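PDB 3L8M: probable thiamine pyrophosphokinase from Staphylococcus saprophyticus, which probably transfers a pyrophosphate group from ATP to thiamine, making the cofactor thiamine diphosphate. Local coordinates for residues H15-H20 and T32-E37. Sequence-based numbering, arbitrary orientation.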
ATOM      1  N   HIS A  15       4.522 -17.118 -13.825  1.00 33.19           N
ATOM      2  CA  HIS A  15       3.763 -16.488 -12.748  1.00 28.03           C
ATOM      3  C   HIS A  15       4.323 -15.152 -12.255  1.00 23.58           C
ATOM      4  O   HIS A  15       3.848 -14.636 -11.247  1.00 20.02           O
ATOM      5  CB  HIS A  15       3.666 -17.450 -11.560  1.00 26.08           C
ATOM      6  CG  HIS A  15       3.232 -18.829 -11.946  1.00 32.80           C
ATOM      7  ND1 HIS A  15       3.695 -19.962 -11.309  1.00 31.45           N
ATOM      8  CD2 HIS A  15       2.402 -19.259 -12.924  1.00 31.54           C
ATOM      9  CE1 HIS A  15       3.170 -21.030 -11.882  1.00 44.27           C
ATOM     10  NE2 HIS A  15       2.381 -20.632 -12.865  1.00 46.45           N
ATOM     11  N   ILE A  16       5.311 -14.589 -12.950  1.00 21.19           N
ATOM     12  CA  ILE A  16       5.898 -13.323 -12.513  1.00 18.65           C
ATOM     13  C   ILE A  16       4.856 -12.203 -12.361  1.00 19.40           C
ATOM     14  O   ILE A  16       5.037 -11.309 -11.553  1.00 20.23           O
ATOM     15  CB  ILE A  16       7.034 -12.848 -13.484  1.00 20.50           C
ATOM     16  CG1 ILE A  16       7.834 -11.717 -12.842  1.00 26.12           C
ATOM     17  CG2 ILE A  16       6.446 -12.340 -14.803  1.00 19.86           C
ATOM     18  CD1 ILE A  16       8.699 -12.153 -11.703  1.00 29.78           C
ATOM     19  N   LEU A  17       3.763 -12.251 -13.109  1.00 17.71           N
ATOM     20  CA  LEU A  17       2.760 -11.196 -12.991  1.00 25.69           C
ATOM     21  C   LEU A  17       1.801 -11.368 -11.813  1.00 23.29           C
ATOM     22  O   LEU A  17       1.339 -10.380 -11.243  1.00 29.46           O
ATOM     23  CB  LEU A  17       1.964 -11.037 -14.295  1.00 23.05           C
ATOM     24  CG  LEU A  17       2.778 -10.535 -15.488  1.00 27.34           C
ATOM     25  CD1 LEU A  17       1.830 -10.080 -16.596  1.00 32.90           C
ATOM     26  CD2 LEU A  17       3.683  -9.379 -15.052  1.00 18.28           C
ATOM     27  N   VAL A  18       1.501 -12.612 -11.451  1.00 18.52           N
ATOM     28  CA  VAL A  18       0.620 -12.882 -10.306  1.00 24.44           C
ATOM     29  C   VAL A  18       1.396 -12.713  -8.995  1.00 19.50           C
ATOM     30  O   VAL A  18       0.926 -12.074  -8.056  1.00 30.19           O
ATOM     31  CB  VAL A  18       0.053 -14.340 -10.335  1.00 32.86           C
ATOM     32  CG1 VAL A  18      -0.821 -14.598  -9.095  1.00 15.36           C
ATOM     33  CG2 VAL A  18      -0.755 -14.558 -11.603  1.00 25.45           C
ATOM     34  N   GLU A  19       2.603 -13.264  -8.954  1.00 20.91           N
ATOM     35  CA  GLU A  19       3.424 -13.221  -7.745  1.00 28.23           C
ATOM     36  C   GLU A  19       3.895 -11.840  -7.294  1.00 27.87           C
ATOM     37  O   GLU A  19       4.206 -11.641  -6.121  1.00 25.53           O
ATOM     38  CB  GLU A  19       4.635 -14.139  -7.911  1.00 23.02           C
ATOM     39  CG  GLU A  19       4.290 -15.528  -8.397  1.00 37.05           C
ATOM     40  CD  GLU A  19       5.513 -16.427  -8.495  1.00 47.62           C
ATOM     41  OE1 GLU A  19       6.616 -15.911  -8.779  1.00 40.66           O
ATOM     42  OE2 GLU A  19       5.365 -17.649  -8.303  1.00 58.88           O
ATOM     43  N   HIS A  20       3.972 -10.898  -8.228  1.00 27.45           N
ATOM     44  CA  HIS A  20       4.400  -9.532  -7.910  1.00 21.26           C
ATOM     45  C   HIS A  20       3.364  -8.518  -8.387  1.00 26.03           C
ATOM     46  O   HIS A  20       3.702  -7.384  -8.707  1.00 25.23           O
ATOM     47  CB  HIS A  20       5.745  -9.222  -8.576  1.00 21.73           C
ATOM     48  CG  HIS A  20       6.860 -10.122  -8.148  1.00 36.93           C
ATOM     49  ND1 HIS A  20       8.101 -10.094  -8.743  1.00 44.96           N
ATOM     50  CD2 HIS A  20       6.920 -11.083  -7.197  1.00 51.80           C
ATOM     51  CE1 HIS A  20       8.878 -11.001  -8.180  1.00 49.70           C
ATOM     52  NE2 HIS A  20       8.185 -11.616  -7.239  1.00 59.87           N
ATOM     53  N   THR A  32       3.403  -3.080 -22.066  1.00 19.44           N
ATOM     54  CA  THR A  32       2.264  -2.276 -21.624  1.00 22.21           C
ATOM     55  C   THR A  32       0.932  -3.036 -21.696  1.00 24.21           C
ATOM     56  O   THR A  32       0.240  -3.172 -20.694  1.00 25.75           O
ATOM     57  CB  THR A  32       2.150  -0.967 -22.455  1.00 26.03           C
ATOM     58  OG1 THR A  32       3.388  -0.247 -22.385  1.00 16.79           O
ATOM     59  CG2 THR A  32       1.039  -0.084 -21.926  1.00 16.60           C
ATOM     60  N   LEU A  33       0.574  -3.530 -22.876  1.00 29.09           N
ATOM     61  CA  LEU A  33      -0.673  -4.272 -23.032  1.00 28.04           C
ATOM     62  C   LEU A  33      -0.721  -5.573 -22.217  1.00 31.26           C
ATOM     63  O   LEU A  33      -1.790  -5.956 -21.740  1.00 25.97           O
ATOM     64  CB  LEU A  33      -0.925  -4.581 -24.514  1.00 45.74           C
ATOM     65  CG  LEU A  33      -1.192  -3.385 -25.445  1.00 50.61           C
ATOM     66  CD1 LEU A  33      -2.340  -2.555 -24.877  1.00 45.77           C
ATOM     67  CD2 LEU A  33       0.063  -2.528 -25.591  1.00 56.31           C
ATOM     68  N   ILE A  34       0.417  -6.254 -22.055  1.00 25.79           N
ATOM     69  CA  ILE A  34       0.426  -7.495 -21.275  1.00 21.92           C
ATOM     70  C   ILE A  34       0.102  -7.165 -19.809  1.00 27.28           C
ATOM     71  O   ILE A  34      -0.620  -7.912 -19.142  1.00 22.55           O
ATOM     72  CB  ILE A  34       1.806  -8.237 -21.301  1.00 25.79           C
ATOM     73  CG1 ILE A  34       2.271  -8.525 -22.736  1.00 26.37           C
ATOM     74  CG2 ILE A  34       1.695  -9.541 -20.524  1.00 25.60           C
ATOM     75  CD1 ILE A  34       1.239  -9.192 -23.623  1.00 42.88           C
ATOM     76  N   LEU A  35       0.638  -6.053 -19.302  1.00 22.85           N
ATOM     77  CA  LEU A  35       0.371  -5.664 -17.912  1.00 25.12           C
ATOM     78  C   LEU A  35      -1.121  -5.446 -17.685  1.00 23.65           C
ATOM     79  O   LEU A  35      -1.725  -6.061 -16.802  1.00 27.26           O
ATOM     80  CB  LEU A  35       1.142  -4.389 -17.538  1.00 11.41           C
ATOM     81  CG  LEU A  35       2.640  -4.622 -17.337  1.00 18.87           C
ATOM     82  CD1 LEU A  35       3.373  -3.325 -17.097  1.00 16.21           C
ATOM     83  CD2 LEU A  35       2.823  -5.549 -16.158  1.00  5.99           C
ATOM     84  N   LEU A  36      -1.699  -4.570 -18.502  1.00 20.61           N
ATOM     85  CA  LEU A  36      -3.110  -4.231 -18.441  1.00 26.33           C
ATOM     86  C   LEU A  36      -4.005  -5.459 -18.575  1.00 28.11           C
ATOM     87  O   LEU A  36      -4.969  -5.622 -17.814  1.00 24.98           O
ATOM     88  CB  LEU A  36      -3.431  -3.219 -19.541  1.00 30.60           C
ATOM     89  CG  LEU A  36      -2.725  -1.863 -19.389  1.00 33.17           C
ATOM     90  CD1 LEU A  36      -2.867  -1.053 -20.673  1.00 29.04           C
ATOM     91  CD2 LEU A  36      -3.321  -1.108 -18.200  1.00 24.59           C
ATOM     92  N   GLU A  37      -3.687  -6.321 -19.540  1.00 24.90           N
ATOM     93  CA  GLU A  37      -4.467  -7.543 -19.782  1.00 30.71           C
ATOM     94  C   GLU A  37      -4.534  -8.428 -18.548  1.00 27.43           C
ATOM     95  O   GLU A  37      -5.515  -9.142 -18.331  1.00 30.79           O
ATOM     96  CB  GLU A  37      -3.870  -8.327 -20.952  1.00 46.80           C
ATOM     97  CG  GLU A  37      -4.468  -7.948 -22.292  1.00 47.42           C
ATOM     98  CD  GLU A  37      -3.534  -8.208 -23.454  1.00 53.35           C
ATOM     99  OE1 GLU A  37      -2.962  -9.317 -23.550  1.00 50.28           O
ATOM    100  OE2 GLU A  37      -3.379  -7.289 -24.282  1.00 66.98           O
TER
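Leu-17 reaches from the short helical turn 16-19 to helix 30-37 and spreads its two methyls over two consecutive residues, Ile-34 and Leu-35. CD1 meets CG2 of Ile-34 at 4.0 Å, and CD2 meets CD2 of Leu-35 at 4.1 Å. Each partner crosses the leucine at about a right angle, and each touch is methyl against methyl. Leucine suits this place because the forks of Leu-17 and Leu-35 together bridge the 7.8 Å between their CA atoms. In Ile-34 the two branches divide the work: the CG2 methyl, anti to the backbone N, faces CD1 of Leu-17, while the longer CG1 arm leads away from the turn. Leu-35 leaves its helix at the flank of the interface; with CD1 extended anti to CA (chi2 175°), its other methyl, CD2, is turned to the side of the chain, where it meets Leu-17.

The turn lies in the connection from strand 2-6 to the adjacent, parallel strand 24-28, and the helix in the next one, to edge strand 44-46: successive beta-alpha-beta units in the parallel part of the mixed sheet. Trp-25 of strand 24-28 touches both Leu-17 and Leu-35, and Leu-6 of strand 2-6 touches Ile-34 and Leu-35, an apolar setting that fits branched hydrocarbon side chains. CD1 of Leu-17 also lies 4.1 Å from the carbonyl O of Ile-34, which is hydrogen-bonded to Ser-38 OG.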